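Local structure of USG-1 protein homolog (Pseudomonas aeruginosa, 2HJS) at residues L160-L165 against P241-D246; A201-V206 against C237-V242; A255-L260 against D305-N310; L248-Q253 against V309-V314. The protein is of unknown function but probably binds NAD and acts as an oxidoreductase of the aspartate-semialdehyde dehydrogenase type, working as a dimer. One frame throughout, in Å; residues are numbered along the deposited sequence.

Interaction 1 of 4, residues L160-L165 against P241-D246; sequences LSVSSL and PVFFGD
The 3-10 turn Val162-Ser164, just past strand 151-160, rests on the loop 241-246 that leads into strand 246-254. Val162 N donates to Val242 O at 2.8 Å, nearly along the C=O axis. Ser163 N donates to Phe243 O at 3.0 Å through a more bent bond. Two successive N-H groups therefore take two successive carbonyls. Ser161 points into the loop, and its CB lies between Val242 O and Gly245 O. Its OG sits between the backbone N and the carbonyl carbon (chi1 69°). There it shares a hydrogen bond with Ser163 OG at 2.8 Å and another with water 1 at 2.7 Å. Water 1 also reaches Ser164 OG and donates to Asp246 OD1. A second water joins the same two side chains, so Ser164 and Asp246 meet through solvent. Ser163 CB touches Phe244 CD2 at 3.6 Å. Gly245 takes backbone angles at which a CB would press on the carbonyl O of Phe244. Asn317, at the start of helix 317-336, bonds Ser163 OG and Gly245 N. Leu173 of helix 167-181 packs on Val162 and Phe243, and the Phe243 ring meets Phe197 of the second subunit.

Interaction 2 of 4, residues A201-V206 against C237-V242; sequences AQVGAV and CIQAPV
Cys237 O takes a water-mediated hydrogen bond from the loop 201-206 and a weak CA-H contact. Water 3 donates to it at 2.8 Å and accepts from Val203 N at the same distance of 2.8 Å. The CA-H of Gln202 also approaches it, with CA 3.5 Å from Cys237 O. No direct hydrogen bond joins the two segments, so the water is the polar link. Ala201 O lies close to Cys237 O, but both are acceptors. Ala201 O is satisfied by Arg298 of the second subunit.

Val203 carries the side-chain part. Its CG1 is anti to the backbone N (chi1 176°), and both methyls face Gln239. Gln239 OE1 lies 4.0 Å from Val203 CG1 and 4.0 Å from Val203 CG2. The two side chains cross at about a right angle. The Gln239 chain bends at chi2 (87°), which places CD off the line of the chain. Its NE2 makes weak hydrogen bonds to Leu160 O and Ser161 O, which probably help to orient the amide. Val203 CG2 also reaches Cys237 CB at 4.3 Å. Gln202 NE2 donates to Gly279 O of the second subunit.

Ile214 of helix 213-225 packs on both Val203 and Cys237. The Ile238 backbone bonds to Ala158 and Leu160 of strand 151-160. Leu200, just before the loop segment, bonds the Gln239 backbone, while 201-206 itself adds the water bridge and the apolar contacts. The loop thus lines strand 233-239, outermost within this chain in the sheet of the dimerisation domain, beside the second subunit.

Interaction 3 of 4, residues A255-L260 against D305-N310; sequences AEPVDL and DPCQVN
Pro257 and Cys307 come closest, CA atoms 4.1 Å apart, where the type I beta turn Asp305-Gln308 meets the loop 255-260. The turn leads into strand 308-315. The loop follows strand 246-254, the neighbour of that strand in the sheet of the dimerisation domain. Val258 N donates to Pro306 O at 2.9 Å. The bond is almost straight at the hydrogen (172°), but the donor is tilted 33° from the carbonyl plane. The CA-H of Pro257 approaches the same oxygen. Water 4 also donates to Pro306 O, and it donates to Val258 O at 2.7 Å. Two hydrogen bonds thus grip Pro306 O.

Val258 points toward the turn, with CG1 anti to its backbone N (chi1 -180°). Both its methyls meet Val309: CG1 lies 4.0 Å from Val309 CB, and CG2 lies just as near. These two side chains cross at about a right angle. Leu260, in the first turn of helix 260-269, runs antiparallel alongside Val309, its CD2 3.9 Å from Val309 CG2. Leu149 packs on Val258, and Val299 of strand 294-301 on Val309.

The Asp305 and Gln308 side chains reach back to Gln253 by hydrogen bonds. Gln308 OE1 accepts from Asn234 of the second subunit. At the outer edge, Pro257 CB meets Pro306 CB at 4.1 Å. Cys307 SG lies against the Glu256-Pro257 peptide, 3.8 Å from Pro257 N.

Interaction 4 of 4, residues L248-Q253 against V309-V314; sequences LSVTLQ and VNLWIV
Leu252 and Val309 come side by side through their first torsions. Val309 CG1 sits between its backbone N and carbonyl carbon (chi1 57°), and Leu252 CG is anti to its own carbonyl carbon (chi1 -44°). Val309 CG1 then touches Leu252 CB at 3.8 Å and lies beside CG and CD1. The two strands run antiparallel, with 159° between their directions. Six backbone hydrogen bonds join them in the pairs Leu248-Ile313, Val250-Leu311 and Leu252-Val309. These three pairs form one apolar face. On it Val250 CG2 meets Ile313 CD1 at 3.8 Å, a diagonal contact between successive pairs. Leu248 CB packs on Ile313 CB at 4.0 Å. Helix 133-145 covers Leu248, Val250, Leu311 and Ile313 with Val134, Leu138 and Val141, while Leu149 lies on Leu252.

The other face carries Ser249, Thr251, Asn310 and Trp312. Water 5 bonds to Ser249 OG at 2.6 Å, donates to Val250 O and accepts from Asn310 ND2 at 3.2 Å. Thr251 and Asn310 point the same way, but their polar ends look to the second subunit. Thr251 OG1 bonds Asn155 there, and Asn310 OD1 accepts from Asn234. Trp312 CE3 lies 3.6 Å from Leu248 O, and Ser249 CB sits at the edge of the ring. Trp312 NE1 donates to Pro282 O.

The chemistry is two-sided. Most of the aliphatic side chains pack the sheet against helix 133-145. On the opposite face water serves Ser249 OG, the second subunit serves Thr251 OG1 and Asn310 OD1, and Trp312 NE1 is satisfied within the chain, consistent with a dimer interface.

In the fold
All four contacts lie in the dimerisation region. Going from the N terminus, interaction 1 opens first, after strand 151-160, and closes a long excursion of the chain, through two helices and strand 233-239, at 241-246. Interaction 2 nests within that span, opening at 201-206 and closing on the end of strand 233-239. The two share Pro241 and Val242 and touch at Leu160. They tie the turn after strand 151-160 to loop 241-246, and loop 201-206 to strand 233-239. Interaction 4 then opens on strand 246-254, and interaction 3 nests within it. Both close on strand 308-315. Interaction 4 pairs the two strands; interaction 3 ties the turn before strand 308-315 to the loop after strand 246-254.

Interaction 1 of 4, residues L160-L165 against P241-D246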
loop_
_atom_site.group_PDB
_atom_site.type_symbol
_atom_site.label_atom_id
_atom_site.label_comp_id
_atom_site.label_asym_id
_atom_site.label_seq_id
_atom_site.Cartn_x
_atom_site.Cartn_y
_atom_site.Cartn_z
ATOM N N LEU A 160 3.934 -3.023 -5.078
ATOM C CA LEU A 160 4.729 -3.392 -6.235
ATOM C C LEU A 160 4.032 -2.901 -7.500
ATOM O O LEU A 160 2.814 -3.004 -7.614
ATOM C CB LEU A 160 4.894 -4.923 -6.293
ATOM C CG LEU A 160 6.094 -5.559 -5.571
ATOM C CD1 LEU A 160 6.159 -5.201 -4.147
ATOM C CD2 LEU A 160 6.099 -7.105 -5.708
ATOM N N SER A 161 4.808 -2.374 -8.437
ATOM C CA SER A 161 4.300 -2.027 -9.771
ATOM C C SER A 161 4.165 -3.289 -10.625
ATOM O O SER A 161 4.751 -4.328 -10.293
ATOM C CB SER A 161 5.298 -1.104 -10.450
ATOM O OG SER A 161 6.492 -1.810 -10.758
ATOM N N VAL A 162 3.426 -3.209 -11.730
ATOM C CA VAL A 162 3.262 -4.367 -12.616
ATOM C C VAL A 162 4.535 -4.802 -13.341
ATOM O O VAL A 162 4.601 -5.929 -13.835
ATOM C CB VAL A 162 2.118 -4.185 -13.656
ATOM C CG1 VAL A 162 0.780 -4.196 -12.953
ATOM C CG2 VAL A 162 2.319 -2.930 -14.520
ATOM N N SER A 163 5.531 -3.910 -13.439
ATOM C CA SER A 163 6.824 -4.293 -14.035
ATOM C C SER A 163 7.492 -5.407 -13.213
ATOM O O SER A 163 8.368 -6.081 -13.707
ATOM C CB SER A 163 7.767 -3.102 -14.156
ATOM O OG SER A 163 8.132 -2.643 -12.864
ATOM N N SER A 164 7.060 -5.606 -11.964
ATOM C CA SER A 164 7.563 -6.723 -11.158
ATOM C C SER A 164 7.231 -8.089 -11.796
ATOM O O SER A 164 7.873 -9.091 -11.490
ATOM C CB SER A 164 7.008 -6.643 -9.732
ATOM O OG SER A 164 7.735 -5.704 -8.930
ATOM N N LEU A 165 6.238 -8.102 -12.686
ATOM C CA LEU A 165 5.803 -9.297 -13.420
ATOM C C LEU A 165 6.342 -9.303 -14.844
ATOM O O LEU A 165 5.899 -10.096 -15.684
ATOM C CB LEU A 165 4.259 -9.386 -13.463
ATOM C CG LEU A 165 3.498 -9.155 -12.142
ATOM C CD1 LEU A 165 2.034 -8.953 -12.430
ATOM C CD2 LEU A 165 3.710 -10.286 -11.149
ATOM N N PRO A 241 -1.822 -0.704 -9.211
ATOM C CA PRO A 241 -1.927 -0.447 -10.652
ATOM C C PRO A 241 -0.954 0.679 -11.070
ATOM O O PRO A 241 -1.373 1.793 -11.418
ATOM C CB PRO A 241 -3.390 -0.043 -10.822
ATOM C CG PRO A 241 -3.749 0.617 -9.472
ATOM C CD PRO A 241 -2.896 -0.045 -8.437
ATOM N N VAL A 242 0.346 0.393 -10.972
ATOM C CA VAL A 242 1.373 1.356 -11.385
ATOM C C VAL A 242 2.337 0.626 -12.295
ATOM O O VAL A 242 2.490 -0.586 -12.172
ATOM C CB VAL A 242 2.043 2.161 -10.179
ATOM C CG1 VAL A 242 1.134 2.246 -8.941
ATOM C CG2 VAL A 242 3.376 1.705 -9.829
ATOM N N PHE A 243 2.949 1.326 -13.245
ATOM C CA PHE A 243 3.802 0.626 -14.232
ATOM C C PHE A 243 5.173 0.211 -13.705
ATOM O O PHE A 243 5.541 -0.954 -13.809
ATOM C CB PHE A 243 3.949 1.438 -15.515
ATOM C CG PHE A 243 2.685 1.505 -16.326
ATOM C CD1 PHE A 243 1.964 2.680 -16.393
ATOM C CD2 PHE A 243 2.212 0.379 -17.006
ATOM C CE1 PHE A 243 0.778 2.764 -17.143
ATOM C CE2 PHE A 243 1.018 0.446 -17.752
ATOM C CZ PHE A 243 0.305 1.641 -17.820
ATOM N N PHE A 244 5.909 1.170 -13.134
ATOM C CA PHE A 244 7.310 0.986 -12.766
ATOM C C PHE A 244 7.601 1.497 -11.339
ATOM O O PHE A 244 7.027 2.521 -10.911
ATOM C CB PHE A 244 8.192 1.754 -13.760
ATOM C CG PHE A 244 7.965 1.383 -15.193
ATOM C CD1 PHE A 244 7.369 2.282 -16.070
ATOM C CD2 PHE A 244 8.354 0.136 -15.670
ATOM C CE1 PHE A 244 7.147 1.943 -17.410
ATOM C CE2 PHE A 244 8.147 -0.219 -17.035
ATOM C CZ PHE A 244 7.543 0.678 -17.888
ATOM N N GLY A 245 8.487 0.799 -10.619
ATOM C CA GLY A 245 9.007 1.263 -9.321
ATOM C C GLY A 245 8.404 0.552 -8.127
ATOM O O GLY A 245 7.232 0.149 -8.169
ATOM N N ASP A 246 9.204 0.366 -7.073
ATOM C CA ASP A 246 8.698 -0.161 -5.794
ATOM C C ASP A 246 8.412 1.002 -4.853
ATOM O O ASP A 246 9.215 1.919 -4.788
ATOM C CB ASP A 246 9.744 -1.056 -5.127
ATOM C CG ASP A 246 10.033 -2.307 -5.921
ATOM O OD1 ASP A 246 9.104 -2.877 -6.570
ATOM O OD2 ASP A 246 11.206 -2.722 -5.886
HETATM O O HOH W 1 7.714 -2.971 -8.616
HETATM O O HOH W 2 9.817 -5.319 -7.381
#

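Interaction 2 of 4, residues A201-V206 against C237-V242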
loop_
_atom_site.group_PDB
_atom_site.type_symbol
_atom_site.label_atom_id
_atom_site.label_comp_id
_atom_site.label_asym_id
_atom_site.label_seq_id
_atom_site.Cartn_x
_atom_site.Cartn_y
_atom_site.Cartn_z
ATOM N N ALA A 201 -4.313 -8.059 -3.137
ATOM C CA ALA A 201 -3.809 -8.320 -1.785
ATOM C C ALA A 201 -2.459 -9.029 -1.743
ATOM O O ALA A 201 -1.747 -8.940 -0.742
ATOM C CB ALA A 201 -4.858 -9.124 -0.986
ATOM N N GLN A 202 -2.130 -9.758 -2.810
ATOM C CA GLN A 202 -0.936 -10.584 -2.878
ATOM C C GLN A 202 -0.418 -10.567 -4.303
ATOM O O GLN A 202 -1.176 -10.269 -5.244
ATOM C CB GLN A 202 -1.238 -12.046 -2.474
ATOM C CG GLN A 202 -2.142 -12.782 -3.428
ATOM C CD GLN A 202 -2.955 -13.874 -2.737
ATOM O OE1 GLN A 202 -3.391 -13.717 -1.594
ATOM N NE2 GLN A 202 -3.138 -14.989 -3.416
ATOM N N VAL A 203 0.865 -10.904 -4.457
ATOM C CA VAL A 203 1.479 -11.071 -5.787
ATOM C C VAL A 203 1.691 -12.592 -6.058
ATOM O O VAL A 203 2.592 -13.212 -5.509
ATOM C CB VAL A 203 2.793 -10.261 -5.870
ATOM C CG1 VAL A 203 3.523 -10.482 -7.195
ATOM C CG2 VAL A 203 2.532 -8.769 -5.636
ATOM N N GLY A 204 0.838 -13.206 -6.864
ATOM C CA GLY A 204 0.977 -14.635 -7.175
ATOM C C GLY A 204 0.255 -15.439 -6.110
ATOM O O GLY A 204 -0.261 -14.855 -5.152
ATOM N N ALA A 205 0.225 -16.764 -6.271
ATOM C CA ALA A 205 -0.438 -17.685 -5.353
ATOM C C ALA A 205 0.283 -17.740 -4.008
ATOM O O ALA A 205 1.458 -17.433 -3.912
ATOM C CB ALA A 205 -0.534 -19.121 -5.988
ATOM N N VAL A 206 -0.431 -18.114 -2.958
ATOM C CA VAL A 206 0.183 -18.224 -1.624
ATOM C C VAL A 206 0.417 -19.690 -1.256
ATOM O O VAL A 206 -0.269 -20.572 -1.779
ATOM C CB VAL A 206 -0.654 -17.458 -0.557
ATOM C CG1 VAL A 206 -0.618 -15.960 -0.864
ATOM C CG2 VAL A 206 -2.107 -17.981 -0.496
ATOM N N CYS A 237 3.373 -8.017 0.357
ATOM C CA CYS A 237 3.517 -7.429 -0.975
ATOM C C CYS A 237 2.176 -7.331 -1.671
ATOM O O CYS A 237 1.494 -8.334 -1.899
ATOM C CB CYS A 237 4.509 -8.208 -1.841
ATOM S SG CYS A 237 6.170 -8.121 -1.172
ATOM N N ILE A 238 1.833 -6.106 -2.032
ATOM C CA ILE A 238 0.572 -5.785 -2.667
ATOM C C ILE A 238 0.885 -5.430 -4.113
ATOM O O ILE A 238 1.955 -4.894 -4.407
ATOM C CB ILE A 238 -0.048 -4.570 -1.935
ATOM C CG1 ILE A 238 -0.583 -5.016 -0.587
ATOM C CG2 ILE A 238 -1.153 -3.875 -2.735
ATOM C CD1 ILE A 238 -0.658 -3.803 0.351
ATOM N N GLN A 239 -0.038 -5.744 -5.014
ATOM C CA GLN A 239 0.121 -5.366 -6.414
ATOM C C GLN A 239 -0.654 -4.070 -6.697
ATOM O O GLN A 239 -1.881 -4.051 -6.577
ATOM C CB GLN A 239 -0.442 -6.467 -7.303
ATOM C CG GLN A 239 -0.239 -6.197 -8.768
ATOM C CD GLN A 239 1.077 -6.699 -9.201
ATOM O OE1 GLN A 239 1.274 -7.913 -9.325
ATOM N NE2 GLN A 239 2.030 -5.783 -9.400
ATOM N N ALA A 240 0.049 -3.000 -7.073
ATOM C CA ALA A 240 -0.608 -1.705 -7.324
ATOM C C ALA A 240 -0.783 -1.475 -8.817
ATOM O O ALA A 240 0.010 -1.991 -9.621
ATOM C CB ALA A 240 0.211 -0.555 -6.702
ATOM N N PRO A 241 -1.822 -0.704 -9.211
ATOM C CA PRO A 241 -1.927 -0.447 -10.652
ATOM C C PRO A 241 -0.954 0.679 -11.070
ATOM O O PRO A 241 -1.373 1.793 -11.418
ATOM C CB PRO A 241 -3.390 -0.043 -10.822
ATOM C CG PRO A 241 -3.749 0.617 -9.472
ATOM C CD PRO A 241 -2.896 -0.045 -8.437
ATOM N N VAL A 242 0.346 0.393 -10.972
ATOM C CA VAL A 242 1.373 1.356 -11.385
ATOM C C VAL A 242 2.337 0.626 -12.295
ATOM O O VAL A 242 2.490 -0.586 -12.172
ATOM C CB VAL A 242 2.043 2.161 -10.179
ATOM C CG1 VAL A 242 1.134 2.246 -8.941
ATOM C CG2 VAL A 242 3.376 1.705 -9.829
HETATM O O HOH W 3 2.332 -10.952 -2.068
#

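Interaction 3 of 4, residues A255-L260 against D305-N310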
loop_
_atom_site.group_PDB
_atom_site.type_symbol
_atom_site.label_atom_id
_atom_site.label_comp_id
_atom_site.label_asym_id
_atom_site.label_seq_id
_atom_site.Cartn_x
_atom_site.Cartn_y
_atom_site.Cartn_z
ATOM N N ALA A 255 14.449 -0.098 20.306
ATOM C CA ALA A 255 14.614 -0.345 21.727
ATOM C C ALA A 255 14.530 0.950 22.544
ATOM O O ALA A 255 14.116 0.925 23.690
ATOM C CB ALA A 255 15.948 -1.069 21.983
ATOM N N GLU A 256 14.908 2.059 21.902
ATOM C CA GLU A 256 15.079 3.375 22.528
ATOM C C GLU A 256 14.269 4.395 21.703
ATOM O O GLU A 256 14.035 4.156 20.513
ATOM C CB GLU A 256 16.573 3.768 22.504
ATOM C CG GLU A 256 17.572 2.650 22.915
ATOM C CD GLU A 256 18.920 2.727 22.176
ATOM O OE1 GLU A 256 19.223 1.801 21.374
ATOM O OE2 GLU A 256 19.674 3.710 22.393
ATOM N N PRO A 257 13.811 5.516 22.326
ATOM C CA PRO A 257 13.249 6.602 21.494
ATOM C C PRO A 257 14.177 6.994 20.328
ATOM O O PRO A 257 15.385 7.170 20.519
ATOM C CB PRO A 257 13.101 7.760 22.481
ATOM C CG PRO A 257 12.875 7.076 23.818
ATOM C CD PRO A 257 13.733 5.842 23.773
ATOM N N VAL A 258 13.616 7.092 19.128
ATOM C CA VAL A 258 14.409 7.339 17.923
ATOM C C VAL A 258 14.763 8.816 17.788
ATOM O O VAL A 258 13.891 9.682 17.876
ATOM C CB VAL A 258 13.672 6.842 16.648
ATOM C CG1 VAL A 258 14.497 7.097 15.404
ATOM C CG2 VAL A 258 13.371 5.359 16.744
ATOM N N ASP A 259 16.055 9.088 17.600
ATOM C CA ASP A 259 16.554 10.408 17.238
ATOM C C ASP A 259 16.284 10.570 15.750
ATOM O O ASP A 259 17.050 10.093 14.919
ATOM C CB ASP A 259 18.062 10.488 17.497
ATOM C CG ASP A 259 18.625 11.923 17.400
ATOM O OD1 ASP A 259 17.918 12.852 16.932
ATOM O OD2 ASP A 259 19.803 12.112 17.823
ATOM N N LEU A 260 15.171 11.224 15.427
ATOM C CA LEU A 260 14.755 11.422 14.040
ATOM C C LEU A 260 15.781 12.225 13.225
ATOM O O LEU A 260 16.111 11.854 12.108
ATOM C CB LEU A 260 13.367 12.087 13.998
ATOM C CG LEU A 260 12.220 11.278 14.621
ATOM C CD1 LEU A 260 10.910 12.077 14.634
ATOM C CD2 LEU A 260 12.035 9.926 13.963
ATOM N N ASP A 305 4.150 6.400 20.113
ATOM C CA ASP A 305 5.398 5.732 20.523
ATOM C C ASP A 305 6.632 6.405 19.902
ATOM O O ASP A 305 6.855 6.282 18.701
ATOM C CB ASP A 305 5.314 4.264 20.053
ATOM C CG ASP A 305 6.365 3.301 20.722
ATOM O OD1 ASP A 305 7.461 3.701 21.247
ATOM O OD2 ASP A 305 6.077 2.068 20.653
ATOM N N PRO A 306 7.431 7.126 20.718
ATOM C CA PRO A 306 8.719 7.648 20.247
ATOM C C PRO A 306 9.727 6.545 19.847
ATOM O O PRO A 306 10.685 6.837 19.146
ATOM C CB PRO A 306 9.246 8.461 21.443
ATOM C CG PRO A 306 8.444 8.012 22.620
ATOM C CD PRO A 306 7.143 7.509 22.116
ATOM N N CYS A 307 9.497 5.302 20.282
ATOM C CA CYS A 307 10.367 4.165 19.920
ATOM C C CYS A 307 10.066 3.597 18.503
ATOM O O CYS A 307 10.725 2.654 18.059
ATOM C CB CYS A 307 10.263 3.048 20.975
ATOM S SG CYS A 307 10.642 3.542 22.712
ATOM N N GLN A 308 9.077 4.176 17.814
ATOM C CA GLN A 308 8.721 3.812 16.439
ATOM C C GLN A 308 9.206 4.836 15.427
ATOM O O GLN A 308 9.110 6.034 15.669
ATOM C CB GLN A 308 7.206 3.749 16.289
ATOM C CG GLN A 308 6.586 2.459 16.728
ATOM C CD GLN A 308 5.084 2.530 16.758
ATOM O OE1 GLN A 308 4.462 3.429 16.172
ATOM N NE2 GLN A 308 4.477 1.602 17.485
ATOM N N VAL A 309 9.705 4.374 14.287
ATOM C CA VAL A 309 10.047 5.293 13.208
ATOM C C VAL A 309 9.503 4.696 11.931
ATOM O O VAL A 309 9.637 3.493 11.704
ATOM C CB VAL A 309 11.596 5.628 13.121
ATOM C CG1 VAL A 309 12.458 4.366 12.958
ATOM C CG2 VAL A 309 11.909 6.626 11.971
ATOM N N ASN A 310 8.867 5.539 11.125
ATOM C CA ASN A 310 8.371 5.161 9.808
ATOM C C ASN A 310 9.280 5.698 8.742
ATOM O O ASN A 310 9.865 6.750 8.933
ATOM C CB ASN A 310 7.004 5.773 9.569
ATOM C CG ASN A 310 5.945 5.151 10.425
ATOM O OD1 ASN A 310 5.677 5.615 11.537
ATOM N ND2 ASN A 310 5.374 4.051 9.947
HETATM O O HOH W 4 11.277 9.542 18.324
#

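Interaction 4 of 4, residues L248-Q253 against V309-V314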
loop_
_atom_site.group_PDB
_atom_site.type_symbol
_atom_site.label_atom_id
_atom_site.label_comp_id
_atom_site.label_asym_id
_atom_site.label_seq_id
_atom_site.Cartn_x
_atom_site.Cartn_y
_atom_site.Cartn_z
ATOM N N LEU A 248 7.646 1.492 -0.799
ATOM C CA LEU A 248 7.674 0.712 0.435
ATOM C C LEU A 248 7.281 1.561 1.637
ATOM O O LEU A 248 7.787 2.664 1.795
ATOM C CB LEU A 248 9.077 0.136 0.690
ATOM C CG LEU A 248 9.825 -0.533 -0.481
ATOM C CD1 LEU A 248 11.170 -1.071 0.008
ATOM C CD2 LEU A 248 8.979 -1.660 -1.079
ATOM N N SER A 249 6.395 1.034 2.477
ATOM C CA SER A 249 6.083 1.665 3.744
ATOM C C SER A 249 6.625 0.786 4.869
ATOM O O SER A 249 6.228 -0.362 5.038
ATOM C CB SER A 249 4.579 1.889 3.879
ATOM O OG SER A 249 4.304 2.403 5.167
ATOM N N VAL A 250 7.570 1.342 5.618
ATOM C CA VAL A 250 8.328 0.605 6.621
ATOM C C VAL A 250 8.035 1.179 8.007
ATOM O O VAL A 250 7.946 2.390 8.158
ATOM C CB VAL A 250 9.850 0.701 6.292
ATOM C CG1 VAL A 250 10.709 -0.044 7.327
ATOM C CG2 VAL A 250 10.153 0.163 4.847
ATOM N N THR A 251 7.856 0.310 9.006
ATOM C CA THR A 251 7.790 0.710 10.422
ATOM C C THR A 251 8.845 -0.053 11.201
ATOM O O THR A 251 8.872 -1.287 11.177
ATOM C CB THR A 251 6.440 0.389 11.061
ATOM O OG1 THR A 251 5.406 0.828 10.191
ATOM C CG2 THR A 251 6.277 1.098 12.422
ATOM N N LEU A 252 9.729 0.671 11.869
ATOM C CA LEU A 252 10.694 0.050 12.749
ATOM C C LEU A 252 10.310 0.303 14.187
ATOM O O LEU A 252 10.048 1.442 14.565
ATOM C CB LEU A 252 12.099 0.632 12.536
ATOM C CG LEU A 252 12.632 0.868 11.123
ATOM C CD1 LEU A 252 14.102 1.234 11.183
ATOM C CD2 LEU A 252 12.473 -0.410 10.390
ATOM N N GLN A 253 10.271 -0.766 14.976
ATOM C CA GLN A 253 10.083 -0.666 16.410
ATOM C C GLN A 253 11.448 -0.822 17.051
ATOM O O GLN A 253 12.078 -1.879 16.953
ATOM C CB GLN A 253 9.142 -1.756 16.902
ATOM C CG GLN A 253 8.839 -1.691 18.393
ATOM C CD GLN A 253 7.814 -0.636 18.727
ATOM O OE1 GLN A 253 6.772 -0.556 18.089
ATOM N NE2 GLN A 253 8.106 0.185 19.730
ATOM N N VAL A 309 9.705 4.374 14.287
ATOM C CA VAL A 309 10.047 5.293 13.208
ATOM C C VAL A 309 9.503 4.696 11.931
ATOM O O VAL A 309 9.637 3.493 11.704
ATOM C CB VAL A 309 11.596 5.628 13.121
ATOM C CG1 VAL A 309 12.458 4.366 12.958
ATOM C CG2 VAL A 309 11.909 6.626 11.971
ATOM N N ASN A 310 8.867 5.539 11.125
ATOM C CA ASN A 310 8.371 5.161 9.808
ATOM C C ASN A 310 9.280 5.698 8.742
ATOM O O ASN A 310 9.865 6.750 8.933
ATOM C CB ASN A 310 7.004 5.773 9.569
ATOM C CG ASN A 310 5.945 5.151 10.425
ATOM O OD1 ASN A 310 5.677 5.615 11.537
ATOM N ND2 ASN A 310 5.374 4.051 9.947
ATOM N N LEU A 311 9.388 4.965 7.630
ATOM C CA LEU A 311 10.114 5.419 6.454
ATOM C C LEU A 311 9.237 5.107 5.247
ATOM O O LEU A 311 8.528 4.119 5.254
ATOM C CB LEU A 311 11.426 4.622 6.258
ATOM C CG LEU A 311 12.409 4.406 7.406
ATOM C CD1 LEU A 311 13.388 3.357 6.946
ATOM C CD2 LEU A 311 13.158 5.692 7.680
ATOM N N TRP A 312 9.356 5.918 4.198
ATOM C CA TRP A 312 8.741 5.632 2.907
ATOM C C TRP A 312 9.870 5.601 1.896
ATOM O O TRP A 312 10.688 6.497 1.862
ATOM C CB TRP A 312 7.716 6.710 2.576
ATOM C CG TRP A 312 7.262 6.816 1.122
ATOM C CD1 TRP A 312 7.760 7.682 0.161
ATOM C CD2 TRP A 312 6.195 6.084 0.485
ATOM N NE1 TRP A 312 7.063 7.513 -1.018
ATOM C CE2 TRP A 312 6.110 6.542 -0.849
ATOM C CE3 TRP A 312 5.315 5.075 0.910
ATOM C CZ2 TRP A 312 5.150 6.058 -1.753
ATOM C CZ3 TRP A 312 4.371 4.581 0.004
ATOM C CH2 TRP A 312 4.296 5.089 -1.313
ATOM N N ILE A 313 9.944 4.528 1.115
ATOM C CA ILE A 313 11.075 4.297 0.224
ATOM C C ILE A 313 10.549 4.119 -1.200
ATOM O O ILE A 313 9.593 3.379 -1.421
ATOM C CB ILE A 313 11.856 3.020 0.641
ATOM C CG1 ILE A 313 12.290 3.095 2.114
ATOM C CG2 ILE A 313 13.051 2.785 -0.320
ATOM C CD1 ILE A 313 12.849 1.770 2.661
ATOM N N VAL A 314 11.133 4.822 -2.164
ATOM C CA VAL A 314 10.781 4.542 -3.555
ATOM C C VAL A 314 12.039 4.352 -4.360
ATOM O O VAL A 314 13.033 5.057 -4.169
ATOM C CB VAL A 314 9.795 5.593 -4.219
ATOM C CG1 VAL A 314 8.377 5.615 -3.495
ATOM C CG2 VAL A 314 10.393 6.975 -4.327
HETATM O O HOH W 5 5.694 4.008 6.749
#